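Local coordinates for protein putative pectin lyase (Geobacillus virus E2, PDB 7CHU) that probably serves as the trimeric tailspike of a thermophilic bacteriophage, built on a pectate-lyase-like beta-helix and thought to act at the host surface during cell invasion, at residues Arg168-Ile174 against Lys193-Phe199; Leu353-Leu359 against Thr381-Phe385; Asn221-Leu225 against Leu254-Cys258; Lys148-Gly154 against Asp180-Cys186. All coordinates share one frame; numbering follows the deposited sequence.

In the fold
All four contacts join segments 19 to 29 residues apart along a right-handed parallel beta-helix, and all touch another subunit of the trimer. Contacts 1 and 3 are buried and largely apolar, with strand ladders between successive turns; they touch directly, since strand 198-200 pairs with strand 220-228. Contacts 2 and 4 are only partly buried: contact 2 joins two loops, contact 4 the end of strand 145-149 and the loop after strand 177-180. Asparagine side chains and two waters carry contact 2, a salt bridge and a glutamine amide contact 4. Contact 4 lies about 24 Å from contact 3, centre to centre, and contact 2 about 34 Å from contact 1.

Contact 1. Residues Arg168-Ile174 against Lys193-Phe199; sequences RLCFVGI and KISLGRF
Val-172 and Ile-194, on successive turns of the parallel beta-helix, meet at about a right angle inside the coil, CG2 of Val-172 lying 3.7 Å from CG2 of Ile-194. This is the tight part of the contact. Next to it the ring of Phe-199 lies under the backbone of Gly-173, whose CA stands 3.9 Å from the ring centroid and almost on its normal, a CH-pi contact; Ile-174 packs through CB and CG1 against CD2 and CE2 of the same ring. The two segments run parallel, with Leu-169 paired to Ile-194 and Cys-170 to Ser-195. Phe-171 and Leu-196 interrupt their strands with positive phi, and lie side by side so that CB of Leu-196 covers a face of the Phe-171 ring.

The partly exposed end is polar. Bent at chi3 (67°), Arg-168 folds its guanidinium over the backbone of Lys-193. NE donates to OG of Ser-195 (2.9 Å), tilted from the guanidinium plane, while NH2 reaches O of Ile-194 (3.1 Å) from above the carbonyl plane. NH1 of Arg-168 and NZ of Lys-193 each form a salt bridge with Glu-216, so one carboxylate gathers both cationic ends.

Phe-160 of strand 156-160 packs against Leu-169, Val-172, Ile-174 and Ile-194, while strand 220-228 meets Phe-199 through Thr-220 and Ile-222.

Contact 2. Residues Leu353-Leu359 against Thr381-Phe385; sequences LTGTSML and TNENF
Asn-384 and Leu-353 approach from opposite directions, with CD1 of the leucine 3.5 Å from CG of the asparagine. The Asn-384 amide is turned so that ND2 donates to O of Ser-357 (3.0 Å); that oxygen lies in the amide plane, although the donor stands above the plane of the carbonyl. Its other end, OD1, accepts from ND2 of Asn-360, so the group is held at both ends. Asn-382 lies alongside Thr-356, pointing the same way. With CG beside the backbone N (chi1 -68°), its ND2 reaches O of Thr-356 at 3.1 Å, again within its own amide plane but above that of the carbonyl. Met-358 slants across Asn-382, CB to CB 3.9 Å.

Thr-356 and Ser-357 belong to a type II' turn from Thr-354 to Ser-357, in the loops linking turns of the parallel beta-helix. OG of Ser-357 closes back on O of Thr-354 (2.6 Å). Beyond the turn, N of Leu-359 gives a nearly straight bond to O of Glu-383 (2.7 Å, 171°), whose carboxylate forms a salt bridge with Lys-396 of the second subunit.

One water lies between N of Thr-381 and O of Leu-353 and Gly-355, a second between N of Asn-382 and O of Gly-355 and Ser-357. This is consistent with side-chain amides and waters satisfying carbonyls that a regular ladder would otherwise bind.

Contact 3. Residues Asn221-Leu225 against Leu254-Cys258; sequences NIIGL and LFIAC
Strands 221-223 and 254-256 run parallel, their axes 4.7 Å apart at closest approach with 14° between their directions, and pair Asn-221 with Leu-254, Ile-222 with Phe-255 and Ile-223 with Ile-256. They are successive rungs of the pectate-lyase-like parallel beta-helix. The ladder runs from N of Ile-222 to O of Leu-254, then from N of Ile-256 to O of Ile-222, and ends where N of Gly-224 donates to O of Ile-256.

Side chains line up in register on both faces. Ile-222 and Phe-255 point the same way on one face, CD1 of the isoleucine lying 3.7 Å from CE2 of the ring, off its centre and oblique to it. The edge of that ring meets Leu-225, while Phe-284 of strand 283-285 stacks on it from the next rung. On the other face Ile-223 lies beside Ile-256, CG1 to CB 4.1 Å, and the amide oxygen OD1 of Asn-221 rests against CB of Leu-254 (3.7 Å). That face is turned to the trimer interface: Ile-256 packs on Ala-257 of the second subunit.

After the paired strands both segments bend through positive phi, at Gly-224 and at Ala-257. At this bend O of Gly-224 accepts from NH2 of Arg-198 of the third subunit. At Cys-258 chi1 of -71° sets the sulfur beside the backbone N, where SG lies 3.7 Å from CB of Leu-225 and 3.4 Å from O of Ile-222.

Contact 4. Residues Lys148-Gly154 against Asp180-Cys186; sequences KSTITNG and DGQNNDC
Lys-148 and Asp-180 form a salt bridge, NZ to OD2 3.0 Å, with the lysine arriving on the anti side of the carboxylate oxygen, slightly out of its plane. The lysine chain bends at chi2 (-91°), which brings CD and NZ across the aspartate to OD2. Beneath them N of Ser-149 donates to O of Asp-180 in an almost straight bond (2.9 Å, 176°). Gln-182 crosses Lys-148 at about a right angle and places NE2 2.7 Å from O of Ser-149; the oxygen is close to the amide plane, but the donor stands well above the plane of the carbonyl. Farther along, Ile-151 packs on Cys-186, CB to CB 3.8 Å, and N of Gly-154 donates to O of Asp-185 (2.8 Å).

Local turns set these groups. OD1 of Asp-180 accepts from N of Gln-182, an Asx turn that ties the salt-bridging carboxylate to the residue whose amide grips Ser-149. A type I' turn from Gly-181 to Asn-184 follows. On the opposing segment OG of Ser-149, trans to its own N (chi1 -175°), accepts from N of Ile-151 in an ST turn. A water donates to O of Thr-152 (2.7 Å) and also to OD2 of Asp-185, at a longer distance, while OD1 of Asp-185 is held by Asn-209.

The segments belong to successive turns of the parallel beta-helix. Strand 145-149 is flanked by strand 120-124, whose Tyr-122 and Val-124 bond to the Lys-148 backbone, and by strand 177-180; from there Gly-181 hydrogen-bonds through its backbone to Arg-205 of strand 202-205.

Contact 1. Residues Arg168-Ile174 against Lys193-Phe199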
loop_
_atom_site.group_PDB
_atom_site.type_symbol
_atom_site.label_atom_id
_atom_site.label_comp_id
_atom_site.label_asym_id
_atom_site.label_seq_id
_atom_site.Cartn_x
_atom_site.Cartn_y
_atom_site.Cartn_z
ATOM N N ARG A 168 -21.505 1.752 -21.218
ATOM C CA ARG A 168 -20.990 1.978 -19.881
ATOM C C ARG A 168 -20.755 3.461 -19.632
ATOM O O ARG A 168 -20.630 4.269 -20.556
ATOM C CB ARG A 168 -19.715 1.180 -19.678
ATOM C CG ARG A 168 -19.956 -0.301 -19.925
ATOM C CD ARG A 168 -18.792 -1.122 -19.494
ATOM N NE ARG A 168 -18.611 -1.086 -18.048
ATOM C CZ ARG A 168 -19.274 -1.863 -17.202
ATOM N NH1 ARG A 168 -20.172 -2.738 -17.660
ATOM N NH2 ARG A 168 -19.027 -1.776 -15.898
ATOM N N LEU A 169 -20.722 3.801 -18.354
ATOM C CA LEU A 169 -20.301 5.109 -17.897
ATOM C C LEU A 169 -18.828 5.028 -17.529
ATOM O O LEU A 169 -18.452 4.173 -16.722
ATOM C CB LEU A 169 -21.130 5.514 -16.679
ATOM C CG LEU A 169 -21.290 6.995 -16.450
ATOM C CD1 LEU A 169 -22.052 7.560 -17.629
ATOM C CD2 LEU A 169 -22.063 7.192 -15.168
ATOM N N CYS A 170 -18.000 5.918 -18.089
ATOM C CA CYS A 170 -16.558 5.858 -17.860
ATOM C C CYS A 170 -16.000 7.129 -17.230
ATOM O O CYS A 170 -16.474 8.243 -17.489
ATOM C CB CYS A 170 -15.800 5.580 -19.163
ATOM S SG CYS A 170 -16.256 4.032 -19.928
ATOM N N PHE A 171 -14.972 6.937 -16.395
ATOM C CA PHE A 171 -14.166 8.034 -15.844
ATOM C C PHE A 171 -15.007 9.021 -15.037
ATOM O O PHE A 171 -14.820 10.234 -15.143
ATOM C CB PHE A 171 -13.416 8.773 -16.951
ATOM C CG PHE A 171 -12.552 7.882 -17.809
ATOM C CD1 PHE A 171 -11.317 7.417 -17.334
ATOM C CD2 PHE A 171 -12.965 7.523 -19.085
ATOM C CE1 PHE A 171 -10.525 6.606 -18.132
ATOM C CE2 PHE A 171 -12.176 6.720 -19.900
ATOM C CZ PHE A 171 -10.960 6.257 -19.425
ATOM N N VAL A 172 -15.950 8.518 -14.243
ATOM C CA VAL A 172 -16.716 9.365 -13.327
ATOM C C VAL A 172 -16.072 9.307 -11.948
ATOM O O VAL A 172 -15.233 8.454 -11.665
ATOM C CB VAL A 172 -18.209 8.966 -13.262
ATOM C CG1 VAL A 172 -18.943 9.297 -14.590
ATOM C CG2 VAL A 172 -18.354 7.489 -12.899
ATOM N N GLY A 173 -16.460 10.223 -11.071
ATOM C CA GLY A 173 -15.857 10.201 -9.749
ATOM C C GLY A 173 -16.447 11.243 -8.825
ATOM O O GLY A 173 -17.213 12.127 -9.235
ATOM N N ILE A 174 -16.080 11.101 -7.546
ATOM C CA ILE A 174 -16.381 12.052 -6.487
ATOM C C ILE A 174 -15.069 12.329 -5.759
ATOM O O ILE A 174 -14.288 11.405 -5.512
ATOM C CB ILE A 174 -17.438 11.500 -5.492
ATOM C CG1 ILE A 174 -18.759 11.143 -6.210
ATOM C CG2 ILE A 174 -17.683 12.495 -4.347
ATOM C CD1 ILE A 174 -19.814 10.561 -5.291
ATOM N N LYS A 193 -22.692 -0.047 -13.721
ATOM C CA LYS A 193 -22.196 -0.157 -15.098
ATOM C C LYS A 193 -21.182 0.944 -15.404
ATOM O O LYS A 193 -21.213 1.603 -16.451
ATOM C CB LYS A 193 -23.350 -0.166 -16.101
ATOM C CG LYS A 193 -24.082 -1.511 -16.120
ATOM C CD LYS A 193 -25.270 -1.473 -17.090
ATOM C CE LYS A 193 -26.118 -2.730 -16.996
ATOM N NZ LYS A 193 -25.372 -3.897 -17.505
ATOM N N ILE A 194 -20.268 1.140 -14.459
ATOM C CA ILE A 194 -19.253 2.178 -14.531
ATOM C C ILE A 194 -17.915 1.507 -14.787
ATOM O O ILE A 194 -17.649 0.420 -14.262
ATOM C CB ILE A 194 -19.217 2.995 -13.225
ATOM C CG1 ILE A 194 -20.455 3.872 -13.097
ATOM C CG2 ILE A 194 -17.938 3.805 -13.092
ATOM C CD1 ILE A 194 -20.465 4.595 -11.749
ATOM N N SER A 195 -17.077 2.148 -15.592
ATOM C CA SER A 195 -15.697 1.717 -15.796
ATOM C C SER A 195 -14.763 2.868 -15.465
ATOM O O SER A 195 -15.087 4.039 -15.716
ATOM C CB SER A 195 -15.440 1.271 -17.245
ATOM O OG SER A 195 -16.028 0.016 -17.504
ATOM N N LEU A 196 -13.597 2.529 -14.913
ATOM C CA LEU A 196 -12.494 3.486 -14.761
ATOM C C LEU A 196 -12.895 4.695 -13.915
ATOM O O LEU A 196 -12.496 5.829 -14.189
ATOM C CB LEU A 196 -11.958 3.910 -16.124
ATOM C CG LEU A 196 -11.233 2.759 -16.832
ATOM C CD1 LEU A 196 -11.382 2.761 -18.358
ATOM C CD2 LEU A 196 -9.785 2.792 -16.437
ATOM N N GLY A 197 -13.671 4.442 -12.861
ATOM C CA GLY A 197 -13.981 5.486 -11.906
ATOM C C GLY A 197 -12.781 5.837 -11.041
ATOM O O GLY A 197 -11.910 5.003 -10.763
ATOM N N ARG A 198 -12.743 7.103 -10.620
ATOM C CA ARG A 198 -11.678 7.630 -9.766
ATOM C C ARG A 198 -12.307 8.447 -8.639
ATOM O O ARG A 198 -12.795 9.554 -8.873
ATOM C CB ARG A 198 -10.701 8.493 -10.573
ATOM C CG ARG A 198 -9.874 7.724 -11.630
ATOM C CD ARG A 198 -8.996 6.675 -10.996
ATOM N NE ARG A 198 -7.992 6.098 -11.893
ATOM C CZ ARG A 198 -8.118 4.931 -12.517
ATOM N NH1 ARG A 198 -9.228 4.183 -12.364
ATOM N NH2 ARG A 198 -7.127 4.491 -13.291
ATOM N N PHE A 199 -12.266 7.926 -7.419
ATOM C CA PHE A 199 -12.856 8.572 -6.254
ATOM C C PHE A 199 -11.754 8.860 -5.230
ATOM O O PHE A 199 -10.860 8.029 -5.023
ATOM C CB PHE A 199 -13.954 7.685 -5.623
ATOM C CG PHE A 199 -15.130 7.398 -6.533
ATOM C CD1 PHE A 199 -15.005 6.534 -7.614
ATOM C CD2 PHE A 199 -16.365 7.983 -6.290
ATOM C CE1 PHE A 199 -16.087 6.272 -8.459
ATOM C CE2 PHE A 199 -17.463 7.722 -7.122
ATOM C CZ PHE A 199 -17.326 6.870 -8.208
#

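Contact 2. Residues Leu353-Leu359 against Thr381-Phe385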
loop_
_atom_site.group_PDB
_atom_site.type_symbol
_atom_site.label_atom_id
_atom_site.label_comp_id
_atom_site.label_asym_id
_atom_site.label_seq_id
_atom_site.Cartn_x
_atom_site.Cartn_y
_atom_site.Cartn_z
ATOM N N LEU A 353 -13.971 -19.653 6.391
ATOM C CA LEU A 353 -13.989 -20.159 5.023
ATOM C C LEU A 353 -15.187 -21.107 4.910
ATOM O O LEU A 353 -15.111 -22.277 5.301
ATOM C CB LEU A 353 -12.657 -20.825 4.691
ATOM C CG LEU A 353 -11.406 -19.939 4.949
ATOM C CD1 LEU A 353 -10.104 -20.679 4.775
ATOM C CD2 LEU A 353 -11.409 -18.673 4.060
ATOM N N THR A 354 -16.315 -20.592 4.401
ATOM C CA THR A 354 -17.557 -21.358 4.398
ATOM C C THR A 354 -17.720 -22.186 3.123
ATOM O O THR A 354 -17.149 -21.882 2.068
ATOM C CB THR A 354 -18.784 -20.447 4.562
ATOM O OG1 THR A 354 -19.018 -19.721 3.359
ATOM C CG2 THR A 354 -18.601 -19.467 5.703
ATOM N N GLY A 355 -18.563 -23.226 3.228
ATOM C CA GLY A 355 -18.975 -23.980 2.051
ATOM C C GLY A 355 -17.771 -24.611 1.395
ATOM O O GLY A 355 -16.874 -25.131 2.062
ATOM N N THR A 356 -17.713 -24.526 0.073
ATOM C CA THR A 356 -16.620 -25.112 -0.701
ATOM C C THR A 356 -15.439 -24.151 -0.928
ATOM O O THR A 356 -14.613 -24.427 -1.803
ATOM C CB THR A 356 -17.119 -25.557 -2.078
ATOM O OG1 THR A 356 -17.508 -24.388 -2.796
ATOM C CG2 THR A 356 -18.302 -26.503 -1.981
ATOM N N SER A 357 -15.373 -23.030 -0.199
ATOM C CA SER A 357 -14.278 -22.058 -0.329
ATOM C C SER A 357 -12.925 -22.760 -0.392
ATOM O O SER A 357 -12.596 -23.559 0.483
ATOM C CB SER A 357 -14.302 -21.093 0.863
ATOM O OG SER A 357 -15.508 -20.334 0.871
ATOM N N MET A 358 -12.152 -22.494 -1.445
ATOM C CA MET A 358 -10.905 -23.222 -1.608
ATOM C C MET A 358 -9.769 -22.313 -2.055
ATOM O O MET A 358 -9.972 -21.337 -2.784
ATOM C CB MET A 358 -11.065 -24.390 -2.594
ATOM C CG MET A 358 -11.036 -24.010 -4.083
ATOM S SD MET A 358 -11.241 -25.472 -5.138
ATOM C CE MET A 358 -10.553 -26.763 -4.095
ATOM N N LEU A 359 -8.556 -22.677 -1.634
ATOM C CA LEU A 359 -7.306 -22.001 -2.007
ATOM C C LEU A 359 -7.285 -20.530 -1.584
ATOM O O LEU A 359 -6.555 -19.715 -2.148
ATOM C CB LEU A 359 -7.021 -22.131 -3.504
ATOM C CG LEU A 359 -6.218 -23.338 -4.012
ATOM C CD1 LEU A 359 -4.940 -23.557 -3.242
ATOM C CD2 LEU A 359 -7.057 -24.617 -4.017
ATOM N N THR A 381 -14.004 -27.400 4.490
ATOM C CA THR A 381 -14.209 -28.608 3.693
ATOM C C THR A 381 -13.059 -28.852 2.712
ATOM O O THR A 381 -12.563 -29.976 2.591
ATOM C CB THR A 381 -15.541 -28.483 2.938
ATOM O OG1 THR A 381 -16.594 -28.214 3.872
ATOM C CG2 THR A 381 -15.859 -29.743 2.150
ATOM N N ASN A 382 -12.644 -27.825 1.975
ATOM C CA ASN A 382 -11.644 -27.973 0.929
ATOM C C ASN A 382 -10.324 -27.330 1.354
ATOM O O ASN A 382 -10.250 -26.621 2.358
ATOM C CB ASN A 382 -12.145 -27.362 -0.393
ATOM C CG ASN A 382 -13.308 -28.154 -0.991
ATOM O OD1 ASN A 382 -13.348 -29.383 -0.903
ATOM N ND2 ASN A 382 -14.270 -27.452 -1.565
ATOM N N GLU A 383 -9.289 -27.561 0.548
ATOM C CA GLU A 383 -7.946 -27.077 0.875
ATOM C C GLU A 383 -7.872 -25.548 0.848
ATOM O O GLU A 383 -8.222 -24.910 -0.155
ATOM C CB GLU A 383 -6.915 -27.653 -0.097
ATOM C CG GLU A 383 -5.519 -27.012 0.046
ATOM C CD GLU A 383 -4.476 -27.624 -0.890
ATOM O OE1 GLU A 383 -4.648 -28.777 -1.300
ATOM O OE2 GLU A 383 -3.474 -26.969 -1.226
ATOM N N ASN A 384 -7.406 -24.971 1.953
ATOM C CA ASN A 384 -6.979 -23.582 2.027
ATOM C C ASN A 384 -5.627 -23.535 2.730
ATOM O O ASN A 384 -5.204 -24.506 3.355
ATOM C CB ASN A 384 -8.003 -22.744 2.764
ATOM C CG ASN A 384 -9.349 -22.698 2.029
ATOM O OD1 ASN A 384 -9.598 -21.789 1.247
ATOM N ND2 ASN A 384 -10.212 -23.682 2.282
ATOM N N PHE A 385 -4.947 -22.402 2.643
ATOM C CA PHE A 385 -3.553 -22.317 3.050
ATOM C C PHE A 385 -3.378 -21.233 4.101
ATOM O O PHE A 385 -4.009 -20.173 4.036
ATOM C CB PHE A 385 -2.685 -22.036 1.820
ATOM C CG PHE A 385 -1.210 -22.003 2.096
ATOM C CD1 PHE A 385 -0.532 -23.144 2.548
ATOM C CD2 PHE A 385 -0.487 -20.838 1.874
ATOM C CE1 PHE A 385 0.870 -23.097 2.802
ATOM C CE2 PHE A 385 0.892 -20.791 2.107
ATOM C CZ PHE A 385 1.563 -21.932 2.586
HETATM O O HOH W 1 -15.935 -25.033 4.512
HETATM O O HOH W 2 -14.111 -25.333 1.822
#

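Contact 3. Residues Asn221-Leu225 against Leu254-Cys258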
loop_
_atom_site.group_PDB
_atom_site.type_symbol
_atom_site.label_atom_id
_atom_site.label_comp_id
_atom_site.label_asym_id
_atom_site.label_seq_id
_atom_site.Cartn_x
_atom_site.Cartn_y
_atom_site.Cartn_z
ATOM N N ASN A 221 -10.906 2.961 -8.796
ATOM C CA ASN A 221 -10.072 3.231 -7.628
ATOM C C ASN A 221 -10.816 4.130 -6.650
ATOM O O ASN A 221 -11.369 5.166 -7.040
ATOM C CB ASN A 221 -8.760 3.917 -8.008
ATOM C CG ASN A 221 -7.860 3.046 -8.837
ATOM O OD1 ASN A 221 -8.039 1.833 -8.905
ATOM N ND2 ASN A 221 -6.880 3.664 -9.479
ATOM N N ILE A 222 -10.799 3.746 -5.382
ATOM C CA ILE A 222 -11.476 4.477 -4.320
ATOM C C ILE A 222 -10.476 4.652 -3.189
ATOM O O ILE A 222 -10.165 3.691 -2.479
ATOM C CB ILE A 222 -12.742 3.750 -3.839
ATOM C CG1 ILE A 222 -13.726 3.600 -5.008
ATOM C CG2 ILE A 222 -13.389 4.504 -2.656
ATOM C CD1 ILE A 222 -14.836 2.597 -4.746
ATOM N N ILE A 223 -9.970 5.874 -3.022
ATOM C CA ILE A 223 -8.909 6.186 -2.073
ATOM C C ILE A 223 -9.483 7.060 -0.969
ATOM O O ILE A 223 -10.120 8.072 -1.253
ATOM C CB ILE A 223 -7.730 6.886 -2.785
ATOM C CG1 ILE A 223 -7.216 6.029 -3.945
ATOM C CG2 ILE A 223 -6.585 7.234 -1.807
ATOM C CD1 ILE A 223 -6.207 6.780 -4.834
ATOM N N GLY A 224 -9.253 6.679 0.290
ATOM C CA GLY A 224 -9.616 7.541 1.406
ATOM C C GLY A 224 -11.106 7.681 1.689
ATOM O O GLY A 224 -11.526 8.652 2.351
ATOM N N LEU A 225 -11.925 6.740 1.222
ATOM C CA LEU A 225 -13.350 6.779 1.549
ATOM C C LEU A 225 -13.557 6.668 3.057
ATOM O O LEU A 225 -12.921 5.847 3.730
ATOM C CB LEU A 225 -14.098 5.646 0.836
ATOM C CG LEU A 225 -15.514 5.298 1.330
ATOM C CD1 LEU A 225 -16.514 6.406 1.004
ATOM C CD2 LEU A 225 -16.016 3.973 0.771
ATOM N N LEU A 254 -10.769 -1.069 -6.222
ATOM C CA LEU A 254 -9.622 -0.922 -5.321
ATOM C C LEU A 254 -9.954 0.112 -4.257
ATOM O O LEU A 254 -10.021 1.309 -4.551
ATOM C CB LEU A 254 -8.361 -0.523 -6.087
ATOM C CG LEU A 254 -7.490 -1.704 -6.554
ATOM C CD1 LEU A 254 -8.173 -2.610 -7.608
ATOM C CD2 LEU A 254 -6.109 -1.259 -7.058
ATOM N N PHE A 255 -10.162 -0.353 -3.027
ATOM C CA PHE A 255 -10.366 0.516 -1.876
ATOM C C PHE A 255 -9.018 0.678 -1.178
ATOM O O PHE A 255 -8.428 -0.308 -0.732
ATOM C CB PHE A 255 -11.403 -0.075 -0.915
ATOM C CG PHE A 255 -12.778 -0.267 -1.518
ATOM C CD1 PHE A 255 -13.049 -1.348 -2.341
ATOM C CD2 PHE A 255 -13.800 0.624 -1.229
ATOM C CE1 PHE A 255 -14.323 -1.543 -2.863
ATOM C CE2 PHE A 255 -15.075 0.455 -1.763
ATOM C CZ PHE A 255 -15.338 -0.627 -2.596
ATOM N N ILE A 256 -8.499 1.902 -1.132
ATOM C CA ILE A 256 -7.156 2.146 -0.631
ATOM C C ILE A 256 -7.257 3.102 0.536
ATOM O O ILE A 256 -7.829 4.191 0.409
ATOM C CB ILE A 256 -6.224 2.694 -1.714
ATOM C CG1 ILE A 256 -6.083 1.684 -2.862
ATOM C CG2 ILE A 256 -4.855 3.029 -1.092
ATOM C CD1 ILE A 256 -5.285 2.245 -4.068
ATOM N N ALA A 257 -6.737 2.688 1.685
ATOM C CA ALA A 257 -6.722 3.557 2.863
ATOM C C ALA A 257 -8.135 4.040 3.196
ATOM O O ALA A 257 -8.361 5.209 3.513
ATOM C CB ALA A 257 -5.770 4.749 2.645
ATOM N N CYS A 258 -9.100 3.134 3.124
ATOM C CA CYS A 258 -10.482 3.496 3.390
ATOM C C CYS A 258 -10.793 3.264 4.867
ATOM O O CYS A 258 -10.102 2.511 5.551
ATOM C CB CYS A 258 -11.406 2.689 2.488
ATOM S SG CYS A 258 -11.257 3.257 0.756
#

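Contact 4. Residues Lys148-Gly154 against Asp180-Cys186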
loop_
_atom_site.group_PDB
_atom_site.type_symbol
_atom_site.label_atom_id
_atom_site.label_comp_id
_atom_site.label_asym_id
_atom_site.label_seq_id
_atom_site.Cartn_x
_atom_site.Cartn_y
_atom_site.Cartn_z
ATOM N N LYS A 148 -26.722 17.229 2.292
ATOM C CA LYS A 148 -27.637 16.796 3.341
ATOM C C LYS A 148 -28.914 16.255 2.705
ATOM O O LYS A 148 -29.717 17.018 2.164
ATOM C CB LYS A 148 -27.962 17.939 4.298
ATOM C CG LYS A 148 -26.735 18.482 5.034
ATOM C CD LYS A 148 -26.463 17.805 6.350
ATOM C CE LYS A 148 -25.391 18.565 7.143
ATOM N NZ LYS A 148 -25.019 17.837 8.396
ATOM N N SER A 149 -29.117 14.950 2.789
ATOM C CA SER A 149 -30.256 14.320 2.120
ATOM C C SER A 149 -31.498 14.361 2.991
ATOM O O SER A 149 -31.429 14.121 4.199
ATOM C CB SER A 149 -29.941 12.862 1.787
ATOM O OG SER A 149 -30.990 12.269 1.032
ATOM N N THR A 150 -32.649 14.603 2.364
ATOM C CA THR A 150 -33.938 14.323 2.988
ATOM C C THR A 150 -34.674 13.215 2.255
ATOM O O THR A 150 -35.879 13.041 2.459
ATOM C CB THR A 150 -34.830 15.567 3.027
ATOM O OG1 THR A 150 -35.265 15.867 1.695
ATOM C CG2 THR A 150 -34.080 16.773 3.614
ATOM N N ILE A 151 -33.985 12.494 1.376
ATOM C CA ILE A 151 -34.609 11.421 0.611
ATOM C C ILE A 151 -34.964 10.264 1.540
ATOM O O ILE A 151 -34.125 9.784 2.315
ATOM C CB ILE A 151 -33.669 10.965 -0.512
ATOM C CG1 ILE A 151 -33.387 12.127 -1.466
ATOM C CG2 ILE A 151 -34.215 9.740 -1.225
ATOM C CD1 ILE A 151 -32.385 11.765 -2.540
ATOM N N THR A 152 -36.212 9.809 1.467
ATOM C CA THR A 152 -36.676 8.705 2.305
ATOM C C THR A 152 -37.255 7.539 1.519
ATOM O O THR A 152 -37.770 6.598 2.137
ATOM C CB THR A 152 -37.760 9.171 3.295
ATOM O OG1 THR A 152 -38.889 9.668 2.558
ATOM C CG2 THR A 152 -37.228 10.251 4.237
ATOM N N ASN A 153 -37.220 7.573 0.189
ATOM C CA ASN A 153 -37.859 6.527 -0.603
ATOM C C ASN A 153 -36.875 5.461 -1.055
ATOM O O ASN A 153 -37.191 4.676 -1.962
ATOM C CB ASN A 153 -38.586 7.121 -1.814
ATOM C CG ASN A 153 -37.635 7.861 -2.739
ATOM O OD1 ASN A 153 -36.414 7.797 -2.574
ATOM N ND2 ASN A 153 -38.180 8.566 -3.703
ATOM N N GLY A 154 -35.701 5.397 -0.429
ATOM C CA GLY A 154 -34.713 4.401 -0.784
ATOM C C GLY A 154 -33.856 4.746 -1.985
ATOM O O GLY A 154 -32.977 3.955 -2.341
ATOM N N ASP A 180 -24.392 13.110 3.543
ATOM C CA ASP A 180 -24.937 12.848 4.876
ATOM C C ASP A 180 -26.422 12.524 4.726
ATOM O O ASP A 180 -27.228 13.413 4.402
ATOM C CB ASP A 180 -24.708 14.054 5.788
ATOM C CG ASP A 180 -25.311 13.886 7.182
ATOM O OD1 ASP A 180 -25.949 12.835 7.491
ATOM O OD2 ASP A 180 -25.149 14.839 7.982
ATOM N N GLY A 181 -26.776 11.247 4.966
ATOM C CA GLY A 181 -28.147 10.778 4.799
ATOM C C GLY A 181 -29.094 11.185 5.909
ATOM O O GLY A 181 -30.308 10.991 5.776
ATOM N N GLN A 182 -28.558 11.753 6.993
ATOM C CA GLN A 182 -29.349 12.242 8.128
ATOM C C GLN A 182 -30.249 11.142 8.694
ATOM O O GLN A 182 -31.345 11.414 9.190
ATOM C CB GLN A 182 -30.166 13.486 7.757
ATOM C CG GLN A 182 -29.308 14.631 7.164
ATOM C CD GLN A 182 -30.064 15.945 7.037
ATOM O OE1 GLN A 182 -29.963 16.792 7.913
ATOM N NE2 GLN A 182 -30.793 16.139 5.927
ATOM N N ASN A 183 -29.781 9.892 8.619
ATOM C CA ASN A 183 -30.516 8.722 9.104
ATOM C C ASN A 183 -31.794 8.476 8.322
ATOM O O ASN A 183 -32.644 7.691 8.754
ATOM C CB ASN A 183 -30.820 8.834 10.598
ATOM C CG ASN A 183 -29.557 8.837 11.434
ATOM O OD1 ASN A 183 -29.343 9.718 12.262
ATOM N ND2 ASN A 183 -28.693 7.873 11.181
ATOM N N ASN A 184 -31.936 9.109 7.164
ATOM C CA ASN A 184 -33.072 8.846 6.299
ATOM C C ASN A 184 -32.858 7.581 5.471
ATOM O O ASN A 184 -31.734 7.096 5.300
ATOM C CB ASN A 184 -33.327 10.036 5.385
ATOM C CG ASN A 184 -33.756 11.260 6.157
ATOM O OD1 ASN A 184 -33.210 12.353 5.993
ATOM N ND2 ASN A 184 -34.721 11.078 7.021
ATOM N N ASP A 185 -33.962 7.050 4.943
ATOM C CA ASP A 185 -33.910 5.865 4.078
ATOM C C ASP A 185 -33.526 6.292 2.663
ATOM O O ASP A 185 -34.367 6.446 1.765
ATOM C CB ASP A 185 -35.232 5.113 4.087
ATOM C CG ASP A 185 -35.174 3.831 3.281
ATOM O OD1 ASP A 185 -34.083 3.446 2.787
ATOM O OD2 ASP A 185 -36.237 3.201 3.138
ATOM N N CYS A 186 -32.218 6.483 2.472
ATOM C CA CYS A 186 -31.627 6.813 1.180
ATOM C C CYS A 186 -30.307 6.065 1.046
ATOM O O CYS A 186 -29.693 5.688 2.046
ATOM C CB CYS A 186 -31.418 8.324 1.004
ATOM S SG CYS A 186 -30.192 9.030 2.153
HETATM O O HOH W 3 -39.008 4.868 3.778
#